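Local coordinates for putative oxidoreductase yhhX (PDB 3F4L), which is a putative oxidoreductase of the Gfo/Idh/MocA family, possibly acting as an NADP-dependent scyllo-inositol dehydrogenase, at residues A[23-37]-A[50-63]. Numbering follows the deposited sequence.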
ATOM      1  N   LEU A  23      22.540 -30.870  -7.977  1.00 18.38           N
ATOM      2  CA  LEU A  23      23.229 -31.681  -8.976  1.00 18.30           C
ATOM      3  C   LEU A  23      24.202 -30.839  -9.808  1.00 20.18           C
ATOM      4  O   LEU A  23      24.972 -31.374 -10.603  1.00 18.63           O
ATOM      5  CB  LEU A  23      22.213 -32.386  -9.886  1.00 15.77           C
ATOM      6  CG  LEU A  23      21.205 -33.273  -9.145  1.00 18.67           C
ATOM      7  CD1 LEU A  23      20.159 -33.824 -10.130  1.00 19.84           C
ATOM      8  CD2 LEU A  23      21.944 -34.415  -8.444  1.00 18.09           C
ATOM      9  N   ASN A  24      24.166 -29.521  -9.628  1.00 21.39           N
ATOM     10  CA  ASN A  24      25.082 -28.639 -10.353  1.00 23.99           C
ATOM     11  C   ASN A  24      26.301 -28.348  -9.459  1.00 24.76           C
ATOM     12  O   ASN A  24      27.209 -27.599  -9.846  1.00 24.77           O
ATOM     13  CB  ASN A  24      24.388 -27.322 -10.704  1.00 26.89           C
ATOM     14  CG  ASN A  24      24.676 -26.866 -12.130  1.00 32.51           C
ATOM     15  OD1 ASN A  24      25.825 -26.873 -12.589  1.00 31.99           O
ATOM     16  ND2 ASN A  24      23.628 -26.453 -12.834  1.00 33.76           N
ATOM     17  N   ARG A  25      26.307 -28.935  -8.262  1.00 21.77           N
ATOM     18  CA  ARG A  25      27.397 -28.739  -7.307  1.00 20.78           C
ATOM     19  C   ARG A  25      28.014 -30.074  -6.887  1.00 21.30           C
ATOM     20  O   ARG A  25      28.287 -30.289  -5.707  1.00 20.93           O
ATOM     21  CB  ARG A  25      26.876 -27.994  -6.066  1.00 21.88           C
ATOM     22  CG  ARG A  25      26.266 -26.613  -6.379  1.00 23.05           C
ATOM     23  CD  ARG A  25      25.559 -25.995  -5.175  1.00 21.42           C
ATOM     24  NE  ARG A  25      24.871 -24.750  -5.516  1.00 29.59           N
ATOM     25  CZ  ARG A  25      25.473 -23.653  -5.961  1.00 27.94           C
ATOM     26  NH1 ARG A  25      26.789 -23.642  -6.121  1.00 36.82           N
ATOM     27  NH2 ARG A  25      24.770 -22.570  -6.255  1.00 29.16           N
ATOM     28  N   LYS A  26      28.236 -30.964  -7.850  1.00 19.27           N
ATOM     29  CA  LYS A  26      28.813 -32.273  -7.558  1.00 21.68           C
ATOM     30  C   LYS A  26      30.184 -32.223  -6.872  1.00 21.08           C
ATOM     31  O   LYS A  26      30.605 -33.200  -6.259  1.00 19.12           O
ATOM     32  CB  LYS A  26      28.907 -33.107  -8.843  1.00 22.08           C
ATOM     33  CG  LYS A  26      27.559 -33.435  -9.484  1.00 25.19           C
ATOM     34  CD  LYS A  26      27.282 -34.936  -9.434  1.00 26.72           C
ATOM     35  CE  LYS A  26      25.898 -35.290  -9.965  1.00 25.94           C
ATOM     36  NZ  LYS A  26      25.726 -34.968 -11.405  1.00 25.44           N
ATOM     37  N   ASP A  27      30.888 -31.100  -6.985  1.00 23.60           N
ATOM     38  CA  ASP A  27      32.190 -30.983  -6.337  1.00 26.92           C
ATOM     39  C   ASP A  27      32.036 -30.585  -4.871  1.00 25.69           C
ATOM     40  O   ASP A  27      33.002 -30.637  -4.103  1.00 23.49           O
ATOM     41  CB  ASP A  27      33.075 -29.959  -7.068  1.00 32.65           C
ATOM     42  CG  ASP A  27      32.287 -28.768  -7.583  1.00 39.45           C
ATOM     43  OD1 ASP A  27      31.478 -28.202  -6.812  1.00 43.79           O
ATOM     44  OD2 ASP A  27      32.479 -28.393  -8.765  1.00 45.00           O
ATOM     45  N   SER A  28      30.816 -30.208  -4.489  1.00 22.64           N
ATOM     46  CA  SER A  28      30.515 -29.789  -3.120  1.00 23.53           C
ATOM     47  C   SER A  28      29.580 -30.760  -2.402  1.00 22.95           C
ATOM     48  O   SER A  28      29.745 -31.034  -1.209  1.00 23.24           O
ATOM     49  CB  SER A  28      29.855 -28.407  -3.127  1.00 23.43           C
ATOM     50  OG  SER A  28      30.623 -27.479  -3.866  1.00 32.27           O
ATOM     51  N   TRP A  29      28.595 -31.274  -3.134  1.00 19.88           N
ATOM     52  CA  TRP A  29      27.621 -32.190  -2.561  1.00 19.17           C
ATOM     53  C   TRP A  29      27.363 -33.435  -3.398  1.00 19.19           C
ATOM     54  O   TRP A  29      27.498 -33.416  -4.620  1.00 19.43           O
ATOM     55  CB  TRP A  29      26.279 -31.487  -2.378  1.00 18.48           C
ATOM     56  CG  TRP A  29      26.314 -30.294  -1.502  1.00 17.19           C
ATOM     57  CD1 TRP A  29      26.729 -29.037  -1.835  1.00 16.83           C
ATOM     58  CD2 TRP A  29      25.902 -30.240  -0.140  1.00 16.07           C
ATOM     59  NE1 TRP A  29      26.594 -28.194  -0.753  1.00 17.10           N
ATOM     60  CE2 TRP A  29      26.087 -28.910   0.301  1.00 16.62           C
ATOM     61  CE3 TRP A  29      25.391 -31.189   0.758  1.00 16.08           C
ATOM     62  CZ2 TRP A  29      25.778 -28.502   1.604  1.00 15.93           C
ATOM     63  CZ3 TRP A  29      25.086 -30.784   2.054  1.00 17.17           C
ATOM     64  CH2 TRP A  29      25.280 -29.450   2.463  1.00 13.38           C
ATOM     65  N   HIS A  30      26.965 -34.503  -2.716  1.00 16.64           N
ATOM     66  CA  HIS A  30      26.626 -35.771  -3.349  1.00 19.01           C
ATOM     67  C   HIS A  30      25.335 -36.276  -2.713  1.00 18.36           C
ATOM     68  O   HIS A  30      25.268 -36.456  -1.493  1.00 18.83           O
ATOM     69  CB  HIS A  30      27.724 -36.818  -3.140  1.00 19.23           C
ATOM     70  CG  HIS A  30      27.334 -38.178  -3.630  1.00 19.22           C
ATOM     71  ND1 HIS A  30      26.910 -39.179  -2.786  1.00 21.94           N
ATOM     72  CD2 HIS A  30      27.218 -38.669  -4.885  1.00 20.59           C
ATOM     73  CE1 HIS A  30      26.545 -40.230  -3.499  1.00 21.52           C
ATOM     74  NE2 HIS A  30      26.721 -39.945  -4.776  1.00 18.75           N
ATOM     75  N   VAL A  31      24.306 -36.484  -3.530  1.00 16.58           N
ATOM     76  CA  VAL A  31      23.025 -36.969  -3.022  1.00 19.28           C
ATOM     77  C   VAL A  31      23.116 -38.477  -2.879  1.00 20.24           C
ATOM     78  O   VAL A  31      23.043 -39.211  -3.864  1.00 22.53           O
ATOM     79  CB  VAL A  31      21.865 -36.596  -3.982  1.00 20.33           C
ATOM     80  CG1 VAL A  31      20.529 -37.126  -3.436  1.00 18.86           C
ATOM     81  CG2 VAL A  31      21.806 -35.077  -4.139  1.00 19.39           C
ATOM     82  N   ALA A  32      23.273 -38.936  -1.645  1.00 22.27           N
ATOM     83  CA  ALA A  32      23.426 -40.361  -1.379  1.00 23.09           C
ATOM     84  C   ALA A  32      22.126 -41.147  -1.349  1.00 22.48           C
ATOM     85  O   ALA A  32      22.078 -42.280  -1.821  1.00 24.36           O
ATOM     86  CB  ALA A  32      24.177 -40.560  -0.069  1.00 21.17           C
ATOM     87  N   HIS A  33      21.078 -40.546  -0.795  1.00 19.96           N
ATOM     88  CA  HIS A  33      19.790 -41.219  -0.697  1.00 19.02           C
ATOM     89  C   HIS A  33      18.629 -40.268  -0.895  1.00 16.57           C
ATOM     90  O   HIS A  33      18.718 -39.076  -0.619  1.00 14.32           O
ATOM     91  CB  HIS A  33      19.580 -41.818   0.692  1.00 18.24           C
ATOM     92  CG  HIS A  33      20.715 -42.656   1.184  1.00 21.68           C
ATOM     93  ND1 HIS A  33      20.875 -43.977   0.829  1.00 25.53           N
ATOM     94  CD2 HIS A  33      21.733 -42.364   2.027  1.00 21.16           C
ATOM     95  CE1 HIS A  33      21.944 -44.465   1.434  1.00 25.85           C
ATOM     96  NE2 HIS A  33      22.481 -43.506   2.168  1.00 24.34           N
ATOM     97  N   ILE A  34      17.527 -40.834  -1.352  1.00 17.13           N
ATOM     98  CA  ILE A  34      16.294 -40.094  -1.488  1.00 15.93           C
ATOM     99  C   ILE A  34      15.220 -41.056  -1.029  1.00 18.56           C
ATOM    100  O   ILE A  34      14.976 -42.082  -1.659  1.00 18.29           O
ATOM    101  CB  ILE A  34      16.020 -39.629  -2.922  1.00 15.68           C
ATOM    102  CG1 ILE A  34      16.953 -38.458  -3.269  1.00 12.84           C
ATOM    103  CG2 ILE A  34      14.552 -39.172  -3.040  1.00 16.08           C
ATOM    104  CD1 ILE A  34      16.647 -37.811  -4.614  1.00 13.00           C
ATOM    105  N   PHE A  35      14.625 -40.736   0.116  1.00 17.90           N
ATOM    106  CA  PHE A  35      13.560 -41.529   0.697  1.00 20.42           C
ATOM    107  C   PHE A  35      12.225 -41.055   0.146  1.00 20.20           C
ATOM    108  O   PHE A  35      12.051 -39.872  -0.145  1.00 19.72           O
ATOM    109  CB  PHE A  35      13.547 -41.364   2.219  1.00 20.22           C
ATOM    110  CG  PHE A  35      12.266 -41.819   2.874  1.00 23.26           C
ATOM    111  CD1 PHE A  35      12.081 -43.151   3.228  1.00 24.24           C
ATOM    112  CD2 PHE A  35      11.232 -40.915   3.112  1.00 23.56           C
ATOM    113  CE1 PHE A  35      10.881 -43.573   3.810  1.00 25.34           C
ATOM    114  CE2 PHE A  35      10.031 -41.326   3.691  1.00 24.86           C
ATOM    115  CZ  PHE A  35       9.856 -42.656   4.040  1.00 23.67           C
ATOM    116  N   ARG A  36      11.300 -41.991  -0.011  1.00 20.00           N
ATOM    117  CA  ARG A  36       9.943 -41.700  -0.461  1.00 23.75           C
ATOM    118  C   ARG A  36       9.080 -42.877  -0.046  1.00 23.87           C
ATOM    119  O   ARG A  36       9.525 -44.024  -0.085  1.00 24.80           O
ATOM    120  CB  ARG A  36       9.864 -41.479  -1.981  1.00 25.56           C
ATOM    121  CG  ARG A  36      10.956 -42.133  -2.808  1.00 29.00           C
ATOM    122  CD  ARG A  36      10.472 -43.348  -3.558  1.00 33.15           C
ATOM    123  NE  ARG A  36      10.841 -44.592  -2.899  1.00 35.71           N
ATOM    124  CZ  ARG A  36      11.382 -45.634  -3.524  1.00 35.85           C
ATOM    125  NH1 ARG A  36      11.624 -45.584  -4.825  1.00 40.54           N
ATOM    126  NH2 ARG A  36      11.684 -46.728  -2.846  1.00 36.51           N
ATOM    127  N   ARG A  37       7.857 -42.588   0.374  1.00 25.41           N
ATOM    128  CA  ARG A  37       6.939 -43.636   0.813  1.00 29.03           C
ATOM    129  C   ARG A  37       6.621 -44.597  -0.332  1.00 27.03           C
ATOM    130  O   ARG A  37       6.571 -45.814  -0.141  1.00 26.68           O
ATOM    131  CB  ARG A  37       5.644 -43.010   1.335  1.00 35.42           C
ATOM    132  CG  ARG A  37       5.822 -41.605   1.894  1.00 42.08           C
ATOM    133  CD  ARG A  37       4.941 -41.392   3.105  1.00 47.94           C
ATOM    134  NE  ARG A  37       5.255 -42.369   4.142  1.00 52.15           N
ATOM    135  CZ  ARG A  37       4.677 -42.409   5.338  1.00 54.36           C
ATOM    136  NH1 ARG A  37       3.746 -41.518   5.657  1.00 55.28           N
ATOM    137  NH2 ARG A  37       5.033 -43.342   6.213  1.00 55.35           N
ATOM    138  N   HIS A  50      22.705 -41.996 -10.239  1.00 22.58           N
ATOM    139  CA  HIS A  50      23.671 -42.203  -9.156  1.00 22.17           C
ATOM    140  C   HIS A  50      23.035 -42.180  -7.766  1.00 21.01           C
ATOM    141  O   HIS A  50      23.716 -42.395  -6.764  1.00 19.33           O
ATOM    142  CB  HIS A  50      24.735 -41.109  -9.203  1.00 23.77           C
ATOM    143  CG  HIS A  50      24.181 -39.734  -8.978  1.00 26.51           C
ATOM    144  ND1 HIS A  50      23.283 -39.143  -9.840  1.00 23.90           N
ATOM    145  CD2 HIS A  50      24.374 -38.847  -7.971  1.00 26.65           C
ATOM    146  CE1 HIS A  50      22.944 -37.953  -9.373  1.00 25.80           C
ATOM    147  NE2 HIS A  50      23.592 -37.750  -8.241  1.00 23.07           N
ATOM    148  N   ILE A  51      21.738 -41.908  -7.707  1.00 19.62           N
ATOM    149  CA  ILE A  51      21.043 -41.824  -6.435  1.00 18.92           C
ATOM    150  C   ILE A  51      20.363 -43.120  -6.020  1.00 17.84           C
ATOM    151  O   ILE A  51      19.754 -43.809  -6.840  1.00 16.49           O
ATOM    152  CB  ILE A  51      19.957 -40.700  -6.453  1.00 18.56           C
ATOM    153  CG1 ILE A  51      20.573 -39.366  -6.887  1.00 15.43           C
ATOM    154  CG2 ILE A  51      19.342 -40.551  -5.054  1.00 21.03           C
ATOM    155  CD1 ILE A  51      19.558 -38.222  -7.048  1.00 15.26           C
ATOM    156  N   HIS A  52      20.471 -43.443  -4.738  1.00 16.87           N
ATOM    157  CA  HIS A  52      19.826 -44.625  -4.176  1.00 17.49           C
ATOM    158  C   HIS A  52      18.464 -44.210  -3.626  1.00 17.35           C
ATOM    159  O   HIS A  52      18.394 -43.468  -2.641  1.00 17.74           O
ATOM    160  CB  HIS A  52      20.674 -45.210  -3.042  1.00 23.42           C
ATOM    161  CG  HIS A  52      19.983 -46.281  -2.249  1.00 26.51           C
ATOM    162  ND1 HIS A  52      19.562 -47.473  -2.803  1.00 28.06           N
ATOM    163  CD2 HIS A  52      19.637 -46.339  -0.940  1.00 28.42           C
ATOM    164  CE1 HIS A  52      18.988 -48.215  -1.874  1.00 28.13           C
ATOM    165  NE2 HIS A  52      19.019 -47.550  -0.732  1.00 27.66           N
ATOM    166  N   PHE A  53      17.388 -44.661  -4.269  1.00 17.31           N
ATOM    167  CA  PHE A  53      16.039 -44.350  -3.810  1.00 19.44           C
ATOM    168  C   PHE A  53      15.603 -45.453  -2.857  1.00 19.61           C
ATOM    169  O   PHE A  53      15.843 -46.623  -3.111  1.00 21.41           O
ATOM    170  CB  PHE A  53      15.063 -44.267  -4.990  1.00 20.70           C
ATOM    171  CG  PHE A  53      15.273 -43.063  -5.862  1.00 20.82           C
ATOM    172  CD1 PHE A  53      16.171 -43.098  -6.924  1.00 21.33           C
ATOM    173  CD2 PHE A  53      14.599 -41.879  -5.598  1.00 21.12           C
ATOM    174  CE1 PHE A  53      16.389 -41.958  -7.706  1.00 21.83           C
ATOM    175  CE2 PHE A  53      14.811 -40.739  -6.372  1.00 20.82           C
ATOM    176  CZ  PHE A  53      15.709 -40.779  -7.427  1.00 19.74           C
ATOM    177  N   THR A  54      14.942 -45.087  -1.770  1.00 20.00           N
ATOM    178  CA  THR A  54      14.535 -46.075  -0.783  1.00 19.94           C
ATOM    179  C   THR A  54      13.266 -45.678  -0.042  1.00 20.91           C
ATOM    180  O   THR A  54      12.917 -44.499   0.022  1.00 20.57           O
ATOM    181  CB  THR A  54      15.677 -46.275   0.252  1.00 20.35           C
ATOM    182  OG1 THR A  54      15.224 -47.078   1.346  1.00 20.51           O
ATOM    183  CG2 THR A  54      16.142 -44.934   0.779  1.00 17.02           C
ATOM    184  N   SER A  55      12.584 -46.675   0.513  1.00 21.44           N
ATOM    185  CA  SER A  55      11.371 -46.453   1.282  1.00 24.11           C
ATOM    186  C   SER A  55      11.633 -46.833   2.735  1.00 25.59           C
ATOM    187  O   SER A  55      10.715 -46.897   3.551  1.00 25.30           O
ATOM    188  CB  SER A  55      10.219 -47.279   0.715  1.00 25.17           C
ATOM    189  OG  SER A  55       9.794 -46.736  -0.523  1.00 26.03           O
ATOM    190  N   ASP A  56      12.903 -47.088   3.040  1.00 27.34           N
ATOM    191  CA  ASP A  56      13.337 -47.431   4.390  1.00 29.71           C
ATOM    192  C   ASP A  56      14.124 -46.225   4.902  1.00 28.75           C
ATOM    193  O   ASP A  56      15.278 -46.015   4.526  1.00 28.02           O
ATOM    194  CB  ASP A  56      14.222 -48.685   4.357  1.00 31.90           C
ATOM    195  CG  ASP A  56      14.841 -49.012   5.708  1.00 34.30           C
ATOM    196  OD1 ASP A  56      14.458 -48.391   6.726  1.00 35.54           O
ATOM    197  OD2 ASP A  56      15.716 -49.907   5.746  1.00 35.72           O
ATOM    198  N   LEU A  57      13.486 -45.432   5.756  1.00 29.13           N
ATOM    199  CA  LEU A  57      14.116 -44.233   6.285  1.00 30.58           C
ATOM    200  C   LEU A  57      15.366 -44.539   7.097  1.00 31.13           C
ATOM    201  O   LEU A  57      16.330 -43.780   7.063  1.00 28.87           O
ATOM    202  CB  LEU A  57      13.105 -43.447   7.123  1.00 30.61           C
ATOM    203  CG  LEU A  57      13.530 -42.091   7.701  1.00 32.56           C
ATOM    204  CD1 LEU A  57      14.315 -41.282   6.680  1.00 30.82           C
ATOM    205  CD2 LEU A  57      12.291 -41.341   8.138  1.00 30.75           C
ATOM    206  N   ASP A  58      15.365 -45.657   7.815  1.00 34.14           N
ATOM    207  CA  ASP A  58      16.527 -46.010   8.620  1.00 35.83           C
ATOM    208  C   ASP A  58      17.790 -46.172   7.780  1.00 36.60           C
ATOM    209  O   ASP A  58      18.886 -45.831   8.232  1.00 35.46           O
ATOM    210  CB  ASP A  58      16.252 -47.278   9.430  1.00 38.75           C
ATOM    211  CG  ASP A  58      15.308 -47.023  10.590  1.00 40.14           C
ATOM    212  OD1 ASP A  58      15.541 -46.048  11.334  1.00 41.40           O
ATOM    213  OD2 ASP A  58      14.341 -47.790  10.764  1.00 42.01           O
ATOM    214  N   GLU A  59      17.635 -46.681   6.559  1.00 36.46           N
ATOM    215  CA  GLU A  59      18.764 -46.861   5.648  1.00 38.61           C
ATOM    216  C   GLU A  59      19.442 -45.529   5.333  1.00 36.74           C
ATOM    217  O   GLU A  59      20.580 -45.491   4.859  1.00 37.55           O
ATOM    218  CB  GLU A  59      18.297 -47.505   4.343  1.00 41.84           C
ATOM    219  CG  GLU A  59      18.276 -49.021   4.367  1.00 44.84           C
ATOM    220  CD  GLU A  59      17.617 -49.604   3.133  1.00 46.92           C
ATOM    221  OE1 GLU A  59      17.849 -49.057   2.032  1.00 46.15           O
ATOM    222  OE2 GLU A  59      16.876 -50.606   3.266  1.00 47.72           O
ATOM    223  N   VAL A  60      18.731 -44.437   5.586  1.00 34.32           N
ATOM    224  CA  VAL A  60      19.275 -43.110   5.336  1.00 31.96           C
ATOM    225  C   VAL A  60      19.841 -42.519   6.627  1.00 31.05           C
ATOM    226  O   VAL A  60      20.999 -42.102   6.676  1.00 30.81           O
ATOM    227  CB  VAL A  60      18.195 -42.145   4.787  1.00 29.40           C
ATOM    228  CG1 VAL A  60      18.808 -40.788   4.536  1.00 29.84           C
ATOM    229  CG2 VAL A  60      17.590 -42.704   3.500  1.00 29.28           C
ATOM    230  N   LEU A  61      19.023 -42.497   7.675  1.00 30.95           N
ATOM    231  CA  LEU A  61      19.449 -41.937   8.952  1.00 31.79           C
ATOM    232  C   LEU A  61      20.600 -42.700   9.598  1.00 33.04           C
ATOM    233  O   LEU A  61      21.310 -42.155  10.446  1.00 32.97           O
ATOM    234  CB  LEU A  61      18.261 -41.858   9.914  1.00 30.18           C
ATOM    235  CG  LEU A  61      17.115 -40.967   9.427  1.00 30.36           C
ATOM    236  CD1 LEU A  61      16.047 -40.862  10.513  1.00 30.75           C
ATOM    237  CD2 LEU A  61      17.653 -39.589   9.063  1.00 28.56           C
ATOM    238  N   ASN A  62      20.796 -43.951   9.197  1.00 34.43           N
ATOM    239  CA  ASN A  62      21.887 -44.744   9.752  1.00 35.73           C
ATOM    240  C   ASN A  62      23.167 -44.626   8.938  1.00 35.51           C
ATOM    241  O   ASN A  62      24.209 -45.134   9.351  1.00 35.86           O
ATOM    242  CB  ASN A  62      21.492 -46.221   9.858  1.00 35.65           C
ATOM    243  CG  ASN A  62      20.451 -46.465  10.925  1.00 35.75           C
ATOM    244  OD1 ASN A  62      20.360 -45.715  11.898  1.00 36.67           O
ATOM    245  ND2 ASN A  62      19.669 -47.527  10.760  1.00 38.03           N
ATOM    246  N   ASP A  63      23.094 -43.960   7.788  1.00 35.08           N
ATOM    247  CA  ASP A  63      24.277 -43.794   6.941  1.00 34.73           C
ATOM    248  C   ASP A  63      25.250 -42.817   7.601  1.00 34.12           C
ATOM    249  O   ASP A  63      24.934 -41.640   7.784  1.00 30.71           O
ATOM    250  CB  ASP A  63      23.892 -43.264   5.556  1.00 34.48           C
ATOM    251  CG  ASP A  63      25.059 -43.286   4.581  1.00 35.68           C
ATOM    252  OD1 ASP A  63      26.217 -43.117   5.027  1.00 34.41           O
ATOM    253  OD2 ASP A  63      24.822 -43.459   3.365  1.00 34.05           O
TER
HETATM  254  O   HOH W   1      24.809 -35.917  -6.506  1.00 25.68           O
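His33 reaches from strand 29-35 to Asp63, in the loop that follows helix 58-61, where its NE2 donates to Asp63 OD2 at 2.6 Å. The bond is nearly straight and lies in the imidazole plane, but the carboxylate is turned 71° from the ring and offers its anti lone pair; its other oxygen, OD1, accepts from Asp65 N. With CG of His33 anti to the carbonyl carbon (chi1 -50°), the ring lies alongside the helix: Glu59 O and Val60 CA sit over one face, and Val60 CG2 packs 3.6 Å from His33 CB. At the ring's edge, ND1 meets His52 CD2 at 3.2 Å, rim to rim, with neither imidazole over the other's face.

Strands 29-35 and 52-54 run parallel. Ile34 bonds through N to His52 O and through O to Thr54 N, and Arg36 N continues the ladder to Thr54 O. On the Ile34 and Phe53 face of the sheet, Ile34 CG2 touches Phe53 CE2 at 3.7 Å, while Ile34 CG1 meets Ile51 CG2 at 3.6 Å; Phe10 touches both Ile34 and Phe53. On the other face, the Phe35 ring swings toward the turn before the helix, CG anti to the backbone N (chi1 164°), bringing its CE1 edge to Ser55 O at 3.3 Å.

Ser55 OG links to Arg36 twice, donating to its O at 2.8 Å and accepting from its NH2, while Arg36 NH1 forms a salt bridge with Glu43. At the opposite end, a water joins Val31 N to His50 NE2. Strand 52-54 is the outermost strand of the parallel sheet on this side, next to 29-35; helix 58-61 packs on the His33 and Phe35 face, with Val60 on Ala6 of strand 3-8, and the chain then enters strand 66-71, as in the NAD-binding Rossmann fold.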